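Local coordinates for Nitrate/nitrite binding protein NrtA (Synechocystis sp., PDB 2G29), which binds nitrate in the periplasm as the solute-binding component of the NrtABCD ABC transporter, which takes up nitrate and probably also nitrite, at residues D155-P163 / D185-M196; E212-N220 / F289-R299. All blocks are in the same frame, centred on the assembly; numbering follows the deposited sequence.

Contact 1: D155-P163 / D185-M196; sequences DPKVAMTFP and DFSTIVVPPAQM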
loop_
_atom_site.group_PDB
_atom_site.type_symbol
_atom_site.label_atom_id
_atom_site.label_comp_id
_atom_site.label_asym_id
_atom_site.label_seq_id
_atom_site.Cartn_x
_atom_site.Cartn_y
_atom_site.Cartn_z
ATOM N N ASP A 155 17.140 11.536 19.909
ATOM C CA ASP A 155 15.972 10.692 19.615
ATOM C C ASP A 155 15.378 10.944 18.238
ATOM O O ASP A 155 14.236 11.420 18.096
ATOM C CB ASP A 155 14.933 10.879 20.713
ATOM C CG ASP A 155 15.485 10.505 22.060
ATOM O OD1 ASP A 155 16.032 9.390 22.167
ATOM O OD2 ASP A 155 15.408 11.318 23.004
ATOM N N PRO A 156 16.148 10.606 17.198
ATOM C CA PRO A 156 15.696 10.796 15.818
ATOM C C PRO A 156 14.479 9.939 15.524
ATOM O O PRO A 156 14.418 8.758 15.887
ATOM C CB PRO A 156 16.908 10.398 14.967
ATOM C CG PRO A 156 17.712 9.479 15.851
ATOM C CD PRO A 156 17.505 10.018 17.250
ATOM N N LYS A 157 13.512 10.543 14.851
ATOM C CA LYS A 157 12.301 9.820 14.501
ATOM C C LYS A 157 12.230 9.594 13.001
ATOM O O LYS A 157 12.728 10.390 12.202
ATOM C CB LYS A 157 11.057 10.635 14.893
ATOM C CG LYS A 157 10.959 11.099 16.357
ATOM C CD LYS A 157 10.995 9.925 17.309
ATOM C CE LYS A 157 10.719 10.349 18.750
ATOM N NZ LYS A 157 10.738 9.174 19.695
ATOM N N VAL A 158 11.623 8.482 12.610
ATOM C CA VAL A 158 11.375 8.268 11.189
ATOM C C VAL A 158 9.857 8.022 11.119
ATOM O O VAL A 158 9.280 7.302 11.960
ATOM C CB VAL A 158 12.155 7.091 10.598
ATOM C CG1 VAL A 158 13.657 7.299 10.833
ATOM C CG2 VAL A 158 11.701 5.817 11.189
ATOM N N ALA A 159 9.191 8.633 10.148
ATOM C CA ALA A 159 7.735 8.481 10.084
ATOM C C ALA A 159 7.260 7.452 9.082
ATOM O O ALA A 159 7.805 7.328 7.977
ATOM C CB ALA A 159 7.070 9.821 9.751
ATOM N N MET A 160 6.234 6.715 9.497
ATOM C CA MET A 160 5.588 5.722 8.656
ATOM C C MET A 160 4.092 5.934 8.846
ATOM O O MET A 160 3.659 6.843 9.567
ATOM C CB MET A 160 6.077 4.308 8.938
ATOM C CG MET A 160 6.194 3.897 10.393
ATOM S SD MET A 160 4.559 3.651 11.146
ATOM C CE MET A 160 5.036 3.157 12.858
ATOM N N THR A 161 3.292 5.112 8.175
ATOM C CA THR A 161 1.866 5.400 8.089
ATOM C C THR A 161 0.889 4.653 8.996
ATOM O O THR A 161 -0.265 5.044 9.086
ATOM C CB THR A 161 1.454 5.156 6.636
ATOM O OG1 THR A 161 1.705 3.793 6.345
ATOM C CG2 THR A 161 2.261 6.017 5.686
ATOM N N PHE A 162 1.348 3.582 9.622
ATOM C CA PHE A 162 0.520 2.757 10.485
ATOM C C PHE A 162 1.438 1.684 11.021
ATOM O O PHE A 162 2.217 1.105 10.252
ATOM C CB PHE A 162 -0.613 2.057 9.693
ATOM C CG PHE A 162 -1.641 1.398 10.578
ATOM C CD1 PHE A 162 -2.571 2.174 11.269
ATOM C CD2 PHE A 162 -1.619 0.023 10.777
ATOM C CE1 PHE A 162 -3.483 1.581 12.150
ATOM C CE2 PHE A 162 -2.534 -0.583 11.665
ATOM C CZ PHE A 162 -3.455 0.190 12.340
ATOM N N PRO A 163 1.360 1.374 12.327
ATOM C CA PRO A 163 2.264 0.329 12.847
ATOM C C PRO A 163 1.980 -1.041 12.276
ATOM O O PRO A 163 0.868 -1.535 12.381
ATOM C CB PRO A 163 2.053 0.384 14.370
ATOM C CG PRO A 163 1.290 1.704 14.620
ATOM C CD PRO A 163 0.446 1.908 13.362
ATOM N N ASP A 185 18.778 3.131 17.288
ATOM C CA ASP A 185 19.314 4.204 16.468
ATOM C C ASP A 185 18.261 5.221 16.018
ATOM O O ASP A 185 18.597 6.334 15.594
ATOM C CB ASP A 185 20.007 3.602 15.259
ATOM C CG ASP A 185 21.090 2.607 15.660
ATOM O OD1 ASP A 185 22.063 3.034 16.326
ATOM O OD2 ASP A 185 20.961 1.409 15.355
ATOM N N PHE A 186 16.992 4.824 16.092
ATOM C CA PHE A 186 15.883 5.708 15.725
ATOM C C PHE A 186 14.607 5.109 16.274
ATOM O O PHE A 186 14.600 3.948 16.702
ATOM C CB PHE A 186 15.761 5.833 14.204
ATOM C CG PHE A 186 15.409 4.558 13.534
ATOM C CD1 PHE A 186 14.074 4.214 13.289
ATOM C CD2 PHE A 186 16.410 3.652 13.192
ATOM C CE1 PHE A 186 13.756 3.001 12.727
ATOM C CE2 PHE A 186 16.104 2.424 12.621
ATOM C CZ PHE A 186 14.744 2.098 12.388
ATOM N N SER A 187 13.546 5.907 16.283
ATOM C CA SER A 187 12.226 5.442 16.731
ATOM C C SER A 187 11.264 5.728 15.586
ATOM O O SER A 187 11.439 6.719 14.868
ATOM C CB SER A 187 11.735 6.224 17.957
ATOM O OG SER A 187 12.634 6.113 19.046
ATOM N N THR A 188 10.272 4.852 15.404
ATOM C CA THR A 188 9.274 5.087 14.376
ATOM C C THR A 188 8.115 5.851 14.988
ATOM O O THR A 188 7.807 5.712 16.183
ATOM C CB THR A 188 8.737 3.762 13.740
ATOM O OG1 THR A 188 8.312 2.866 14.763
ATOM C CG2 THR A 188 9.789 3.110 12.852
ATOM N N ILE A 189 7.503 6.722 14.187
ATOM C CA ILE A 189 6.314 7.462 14.615
ATOM C C ILE A 189 5.301 7.332 13.484
ATOM O O ILE A 189 5.685 7.097 12.335
ATOM C CB ILE A 189 6.563 8.972 14.888
ATOM C CG1 ILE A 189 7.094 9.715 13.652
ATOM C CG2 ILE A 189 7.553 9.119 16.057
ATOM C CD1 ILE A 189 7.086 11.262 13.847
ATOM N N VAL A 190 4.018 7.470 13.810
ATOM C CA VAL A 190 2.964 7.405 12.792
ATOM C C VAL A 190 2.510 8.805 12.406
ATOM O O VAL A 190 2.217 9.612 13.289
ATOM C CB VAL A 190 1.733 6.676 13.339
ATOM C CG1 VAL A 190 0.605 6.699 12.301
ATOM C CG2 VAL A 190 2.085 5.243 13.697
ATOM N N VAL A 191 2.442 9.075 11.095
ATOM C CA VAL A 191 1.929 10.348 10.586
ATOM C C VAL A 191 0.941 9.988 9.447
ATOM O O VAL A 191 1.270 9.178 8.570
ATOM C CB VAL A 191 3.068 11.262 9.985
ATOM C CG1 VAL A 191 2.466 12.523 9.389
ATOM C CG2 VAL A 191 4.083 11.642 11.085
ATOM N N PRO A 192 -0.277 10.558 9.449
ATOM C CA PRO A 192 -1.223 10.244 8.353
ATOM C C PRO A 192 -0.565 10.609 7.006
ATOM O O PRO A 192 0.115 11.632 6.896
ATOM C CB PRO A 192 -2.425 11.149 8.652
ATOM C CG PRO A 192 -2.380 11.307 10.169
ATOM C CD PRO A 192 -0.889 11.449 10.458
ATOM N N PRO A 193 -0.796 9.808 5.963
ATOM C CA PRO A 193 -0.184 10.095 4.663
ATOM C C PRO A 193 -0.293 11.514 4.148
ATOM O O PRO A 193 0.718 12.085 3.726
ATOM C CB PRO A 193 -0.858 9.087 3.723
ATOM C CG PRO A 193 -1.020 7.869 4.651
ATOM C CD PRO A 193 -1.533 8.531 5.952
ATOM N N ALA A 194 -1.498 12.089 4.207
ATOM C CA ALA A 194 -1.694 13.428 3.703
ATOM C C ALA A 194 -1.066 14.507 4.568
ATOM O O ALA A 194 -1.118 15.690 4.221
ATOM C CB ALA A 194 -3.180 13.686 3.539
ATOM N N GLN A 195 -0.472 14.118 5.697
ATOM C CA GLN A 195 0.156 15.068 6.600
ATOM C C GLN A 195 1.683 14.897 6.652
ATOM O O GLN A 195 2.361 15.631 7.386
ATOM C CB GLN A 195 -0.407 14.912 8.019
ATOM C CG GLN A 195 -1.895 15.294 8.108
ATOM C CD GLN A 195 -2.516 14.960 9.458
ATOM O OE1 GLN A 195 -1.873 15.097 10.511
ATOM N NE2 GLN A 195 -3.778 14.527 9.439
ATOM N N MET A 196 2.231 13.973 5.848
ATOM C CA MET A 196 3.683 13.752 5.864
ATOM C C MET A 196 4.467 14.994 5.443
ATOM O O MET A 196 5.458 15.350 6.101
ATOM C CB MET A 196 4.035 12.569 4.947
ATOM C CG MET A 196 3.670 11.212 5.491
ATOM S SD MET A 196 4.891 10.718 6.729
ATOM C CE MET A 196 4.296 9.063 7.109
#
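M160, I189 and V158 bury the most surface where strand 157-160 pairs with strand 187-190, and each meets its neighbour in a different way. The thioether of M160 bends back over the partner strand: CG sits between the backbone N and the carbonyl carbon (chi1 45°) and the chain turns again at chi2, which carries CE to 3.7 Å from V190 CG2 and also close to T188 OG1. P163 closes on the same V190 methyl from another direction, its CD 3.7 Å from V190 CG2, with the two side chains at roughly a right angle.

V158 lies on the same face of the sheet as M160. Its CG2 serves two partners, lying 3.6 Å from F186 CD1 and also against the methyl of T188, whose CG2 in turn lies at the edge of the F186 ring, in its plane. I189 occupies the other face, where its CG2 meets the aliphatic part of K157 crosswise (CD at 3.8 Å) while CG1 packs on A159. Further along that face, A159 CB is 3.7 Å from V191 CG2 and also touches the sulfur of M196.

Between the two layers of side chains runs a parallel ladder of five backbone bonds, from S187 N to P156 O through to V191 N to M160 O (3.0 Å). The methyl of M196 also packs against this last oxygen, CE 3.4 Å from M160 O.

This is the pairing of a beta-alpha-beta unit: helix 166-177 connects the strands and covers the M160 and T188 face, where R172 NH2 is hydrogen-bonded to T188 OG1. Strand 187-190 forms one border of a five-stranded mixed sheet, and strand 207-211 flanks 157-160 on its other side. Past the strand ends, T161 and P193 touch W73 of helix 73-82, a nitrate-binding residue.

Contact 2: E212-N220 / F289-R299; sequences EPWPLQTVN and FKVPFEDIIDR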
loop_
_atom_site.group_PDB
_atom_site.type_symbol
_atom_site.label_atom_id
_atom_site.label_comp_id
_atom_site.label_asym_id
_atom_site.label_seq_id
_atom_site.Cartn_x
_atom_site.Cartn_y
_atom_site.Cartn_z
ATOM N N GLU A 212 2.779 7.678 -3.276
ATOM C CA GLU A 212 2.538 8.825 -4.153
ATOM C C GLU A 212 1.148 9.384 -3.806
ATOM O O GLU A 212 0.230 8.637 -3.433
ATOM C CB GLU A 212 2.568 8.391 -5.613
ATOM C CG GLU A 212 3.905 7.832 -6.140
ATOM C CD GLU A 212 5.092 8.814 -6.117
ATOM O OE1 GLU A 212 4.914 10.026 -5.813
ATOM O OE2 GLU A 212 6.206 8.355 -6.455
ATOM N N PRO A 213 0.922 10.670 -4.055
ATOM C CA PRO A 213 1.823 11.671 -4.654
ATOM C C PRO A 213 2.776 12.382 -3.695
ATOM O O PRO A 213 3.515 13.278 -4.108
ATOM C CB PRO A 213 0.820 12.659 -5.251
ATOM C CG PRO A 213 -0.223 12.756 -4.111
ATOM C CD PRO A 213 -0.405 11.258 -3.740
ATOM N N TRP A 214 2.822 11.960 -2.436
ATOM C CA TRP A 214 3.598 12.740 -1.479
ATOM C C TRP A 214 5.107 12.792 -1.649
ATOM O O TRP A 214 5.703 13.826 -1.324
ATOM C CB TRP A 214 3.102 12.371 -0.050
ATOM C CG TRP A 214 1.583 12.378 0.036
ATOM C CD1 TRP A 214 0.768 11.268 0.101
ATOM C CD2 TRP A 214 0.687 13.517 -0.054
ATOM N NE1 TRP A 214 -0.549 11.635 0.067
ATOM C CE2 TRP A 214 -0.627 13.006 -0.026
ATOM C CE3 TRP A 214 0.879 14.906 -0.162
ATOM C CZ2 TRP A 214 -1.762 13.838 -0.091
ATOM C CZ3 TRP A 214 -0.250 15.744 -0.232
ATOM C CH2 TRP A 214 -1.547 15.201 -0.193
ATOM N N PRO A 215 5.743 11.721 -2.189
ATOM C CA PRO A 215 7.203 11.801 -2.383
ATOM C C PRO A 215 7.497 12.892 -3.426
ATOM O O PRO A 215 8.390 13.688 -3.254
ATOM C CB PRO A 215 7.551 10.409 -2.912
ATOM C CG PRO A 215 6.524 9.512 -2.172
ATOM C CD PRO A 215 5.255 10.337 -2.348
ATOM N N LEU A 216 6.745 12.921 -4.521
ATOM C CA LEU A 216 7.020 13.941 -5.527
ATOM C C LEU A 216 6.671 15.323 -4.994
ATOM O O LEU A 216 7.380 16.293 -5.294
ATOM C CB LEU A 216 6.255 13.651 -6.824
ATOM C CG LEU A 216 6.444 14.716 -7.949
ATOM C CD1 LEU A 216 7.914 14.990 -8.247
ATOM C CD2 LEU A 216 5.784 14.218 -9.219
ATOM N N GLN A 217 5.602 15.448 -4.195
ATOM C CA GLN A 217 5.264 16.753 -3.688
ATOM C C GLN A 217 6.396 17.247 -2.789
ATOM O O GLN A 217 6.711 18.427 -2.758
ATOM C CB GLN A 217 3.954 16.705 -2.910
ATOM C CG GLN A 217 3.644 18.080 -2.309
ATOM C CD GLN A 217 2.271 18.164 -1.695
ATOM O OE1 GLN A 217 2.114 18.049 -0.477
ATOM N NE2 GLN A 217 1.257 18.345 -2.541
ATOM N N THR A 218 7.009 16.330 -2.048
ATOM C CA THR A 218 8.122 16.701 -1.165
ATOM C C THR A 218 9.253 17.334 -1.985
ATOM O O THR A 218 9.819 18.378 -1.585
ATOM C CB THR A 218 8.670 15.446 -0.462
ATOM O OG1 THR A 218 7.669 14.898 0.413
ATOM C CG2 THR A 218 9.885 15.786 0.363
ATOM N N VAL A 219 9.573 16.680 -3.111
ATOM C CA VAL A 219 10.625 17.155 -4.013
ATOM C C VAL A 219 10.235 18.494 -4.638
ATOM O O VAL A 219 11.007 19.475 -4.611
ATOM C CB VAL A 219 10.882 16.107 -5.115
ATOM C CG1 VAL A 219 11.765 16.701 -6.236
ATOM C CG2 VAL A 219 11.580 14.873 -4.525
ATOM N N ASN A 220 9.022 18.569 -5.166
ATOM C CA ASN A 220 8.616 19.798 -5.813
ATOM C C ASN A 220 8.509 20.987 -4.880
ATOM O O ASN A 220 8.755 22.116 -5.315
ATOM C CB ASN A 220 7.295 19.602 -6.594
ATOM C CG ASN A 220 7.465 18.753 -7.858
ATOM O OD1 ASN A 220 8.557 18.596 -8.348
ATOM N ND2 ASN A 220 6.363 18.214 -8.383
ATOM N N PHE A 289 -8.238 14.413 -4.361
ATOM C CA PHE A 289 -7.041 14.715 -3.559
ATOM C C PHE A 289 -6.814 16.191 -3.285
ATOM O O PHE A 289 -6.168 16.529 -2.288
ATOM C CB PHE A 289 -5.742 14.222 -4.230
ATOM C CG PHE A 289 -5.673 12.734 -4.477
ATOM C CD1 PHE A 289 -4.593 12.214 -5.187
ATOM C CD2 PHE A 289 -6.669 11.865 -4.037
ATOM C CE1 PHE A 289 -4.496 10.836 -5.470
ATOM C CE2 PHE A 289 -6.575 10.496 -4.314
ATOM C CZ PHE A 289 -5.492 10.000 -5.029
ATOM N N LYS A 290 -7.297 17.055 -4.184
ATOM C CA LYS A 290 -7.050 18.492 -4.059
ATOM C C LYS A 290 -5.507 18.686 -3.965
ATOM O O LYS A 290 -4.989 19.349 -3.056
ATOM C CB LYS A 290 -7.751 19.042 -2.809
ATOM C CG LYS A 290 -7.716 20.539 -2.713
ATOM C CD LYS A 290 -8.047 21.161 -4.035
ATOM C CE LYS A 290 -7.927 22.673 -3.962
ATOM N NZ LYS A 290 -7.962 23.280 -5.332
ATOM N N VAL A 291 -4.808 18.112 -4.944
ATOM C CA VAL A 291 -3.345 18.126 -5.040
ATOM C C VAL A 291 -2.966 18.590 -6.451
ATOM O O VAL A 291 -3.604 18.181 -7.402
ATOM C CB VAL A 291 -2.794 16.664 -4.814
ATOM C CG1 VAL A 291 -1.346 16.543 -5.251
ATOM C CG2 VAL A 291 -2.933 16.260 -3.324
ATOM N N PRO A 292 -1.970 19.471 -6.587
ATOM C CA PRO A 292 -1.584 19.915 -7.940
ATOM C C PRO A 292 -1.327 18.728 -8.871
ATOM O O PRO A 292 -0.689 17.756 -8.462
ATOM C CB PRO A 292 -0.313 20.746 -7.707
ATOM C CG PRO A 292 0.085 20.435 -6.255
ATOM C CD PRO A 292 -1.188 20.150 -5.546
ATOM N N PHE A 293 -1.813 18.825 -10.119
ATOM C CA PHE A 293 -1.606 17.797 -11.151
ATOM C C PHE A 293 -0.107 17.449 -11.290
ATOM O O PHE A 293 0.274 16.277 -11.451
ATOM C CB PHE A 293 -2.157 18.355 -12.486
ATOM C CG PHE A 293 -2.024 17.428 -13.658
ATOM C CD1 PHE A 293 -2.955 16.408 -13.871
ATOM C CD2 PHE A 293 -0.972 17.593 -14.576
ATOM C CE1 PHE A 293 -2.844 15.554 -14.996
ATOM C CE2 PHE A 293 -0.852 16.750 -15.692
ATOM C CZ PHE A 293 -1.802 15.719 -15.898
ATOM N N GLU A 294 0.736 18.483 -11.185
ATOM C CA GLU A 294 2.182 18.332 -11.294
ATOM C C GLU A 294 2.844 17.431 -10.247
ATOM O O GLU A 294 3.942 16.941 -10.460
ATOM C CB GLU A 294 2.861 19.709 -11.254
ATOM C CG GLU A 294 2.716 20.525 -12.559
ATOM C CD GLU A 294 1.338 21.096 -12.784
ATOM O OE1 GLU A 294 1.061 21.460 -13.955
ATOM O OE2 GLU A 294 0.521 21.222 -11.837
ATOM N N ASP A 295 2.180 17.245 -9.124
ATOM C CA ASP A 295 2.718 16.385 -8.079
ATOM C C ASP A 295 2.281 14.944 -8.294
ATOM O O ASP A 295 2.741 14.036 -7.576
ATOM C CB ASP A 295 2.219 16.821 -6.699
ATOM C CG ASP A 295 2.734 18.189 -6.295
ATOM O OD1 ASP A 295 3.754 18.638 -6.838
ATOM O OD2 ASP A 295 2.126 18.811 -5.423
ATOM N N ILE A 296 1.414 14.703 -9.275
ATOM C CA ILE A 296 0.903 13.364 -9.514
ATOM C C ILE A 296 1.334 12.742 -10.848
ATOM O O ILE A 296 1.749 11.580 -10.902
ATOM C CB ILE A 296 -0.657 13.352 -9.518
ATOM C CG1 ILE A 296 -1.210 14.221 -8.383
ATOM C CG2 ILE A 296 -1.197 11.910 -9.372
ATOM C CD1 ILE A 296 -2.746 14.263 -8.375
ATOM N N ILE A 297 1.227 13.526 -11.924
ATOM C CA ILE A 297 1.465 12.972 -13.259
ATOM C C ILE A 297 2.805 12.332 -13.550
ATOM O O ILE A 297 2.847 11.213 -14.088
ATOM C CB ILE A 297 1.139 14.050 -14.337
ATOM C CG1 ILE A 297 1.145 13.430 -15.747
ATOM C CG2 ILE A 297 2.166 15.168 -14.288
ATOM C CD1 ILE A 297 0.100 12.373 -15.953
ATOM N N ASP A 298 3.910 12.992 -13.188
ATOM C CA ASP A 298 5.188 12.399 -13.557
ATOM C C ASP A 298 5.406 10.987 -13.012
ATOM O O ASP A 298 5.840 10.107 -13.749
ATOM C CB ASP A 298 6.348 13.301 -13.151
ATOM C CG ASP A 298 6.464 14.523 -14.051
ATOM O OD1 ASP A 298 5.825 14.536 -15.135
ATOM O OD2 ASP A 298 7.200 15.464 -13.682
ATOM N N ARG A 299 5.080 10.762 -11.734
ATOM C CA ARG A 299 5.306 9.439 -11.187
ATOM C C ARG A 299 4.375 8.402 -11.796
ATOM O O ARG A 299 4.734 7.230 -11.915
ATOM C CB ARG A 299 5.172 9.466 -9.652
ATOM C CG ARG A 299 6.122 10.444 -8.965
ATOM C CD ARG A 299 7.575 10.132 -9.258
ATOM N NE ARG A 299 8.519 11.047 -8.616
ATOM C CZ ARG A 299 8.951 10.968 -7.368
ATOM N NH1 ARG A 299 8.513 10.007 -6.563
ATOM N NH2 ARG A 299 9.873 11.831 -6.939
HETATM O O HOH W 1 3.209 11.335 -7.636
HETATM O O HOH W 2 6.258 17.473 -11.591
#
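R299 is bonded to E212, just ahead of helix 214-221, and D295 to the helix itself, through N220 and probably Q217. R299 NH1 donates to E212 OE2 at 2.8 Å in a salt bridge that uses the syn lone pair of the oxygen. E212 OE2 lies near the guanidinium plane, yet the carboxylate plane stands almost perpendicular to it (89°), making this a single-point contact and not a paired, two-bond one. R299 NH2 is bonded elsewhere, to the carbonyl of N305. N220 ND2 reaches D295 OD1 at 3.1 Å, almost straight (173°) and nearly along the C-O axis. Q217 NE2 probably bonds D295 OD2, though the place of that oxygen is doubtful.

Water extends this network. One molecule donates to E212 OE1 and to D295 O (2.7 Å), bridging the two segments; a second accepts from N220 ND2 and donates to E294 O and D298 OD2.

In the fold, P213, preceded by a cis peptide, holds the N-cap position of helix 214-221, two residues after the nitrate-binding G211, which ends strand 207-211. The partner segment lies between helix 276-284 and strand 303-304, and the bonds across the contact come from side chains and waters.

Carbon atoms make the other contacts, some of them on polar groups. L216 CB lies over the centre of one face of the R299 guanidinium; with CG anti to the backbone N (chi1 178°), the branch beyond it runs on so that CD2 rests 3.5 Å from D295 O. P213 CB lies 3.3 Å from that same carbonyl oxygen and also packs on I296 CG1. V291 spreads its two methyls, CG1 against the P213 ring and CG2 3.6 Å from W214 CH2; the indole NE1 is bonded to the carbonyl of A41.

Both contacts belong to the region around strand 207-211: contact 1 pairs the two strands that end the sheet on one side of it, and contact 2 begins where that strand runs into helix 214-221. Contact 2 is the more buried, yet relies on side-chain polar bonds, a salt bridge and waters; contact 1, only partly buried, as is consistent with its border strand, rests on backbone bonds and apolar packing. The first is local, closing a single beta-alpha-beta unit, whereas the second joins segments with 68 residues between them. They touch directly, with P193 O 3.7 Å from W214 CD1 and A194 lying against the same indole.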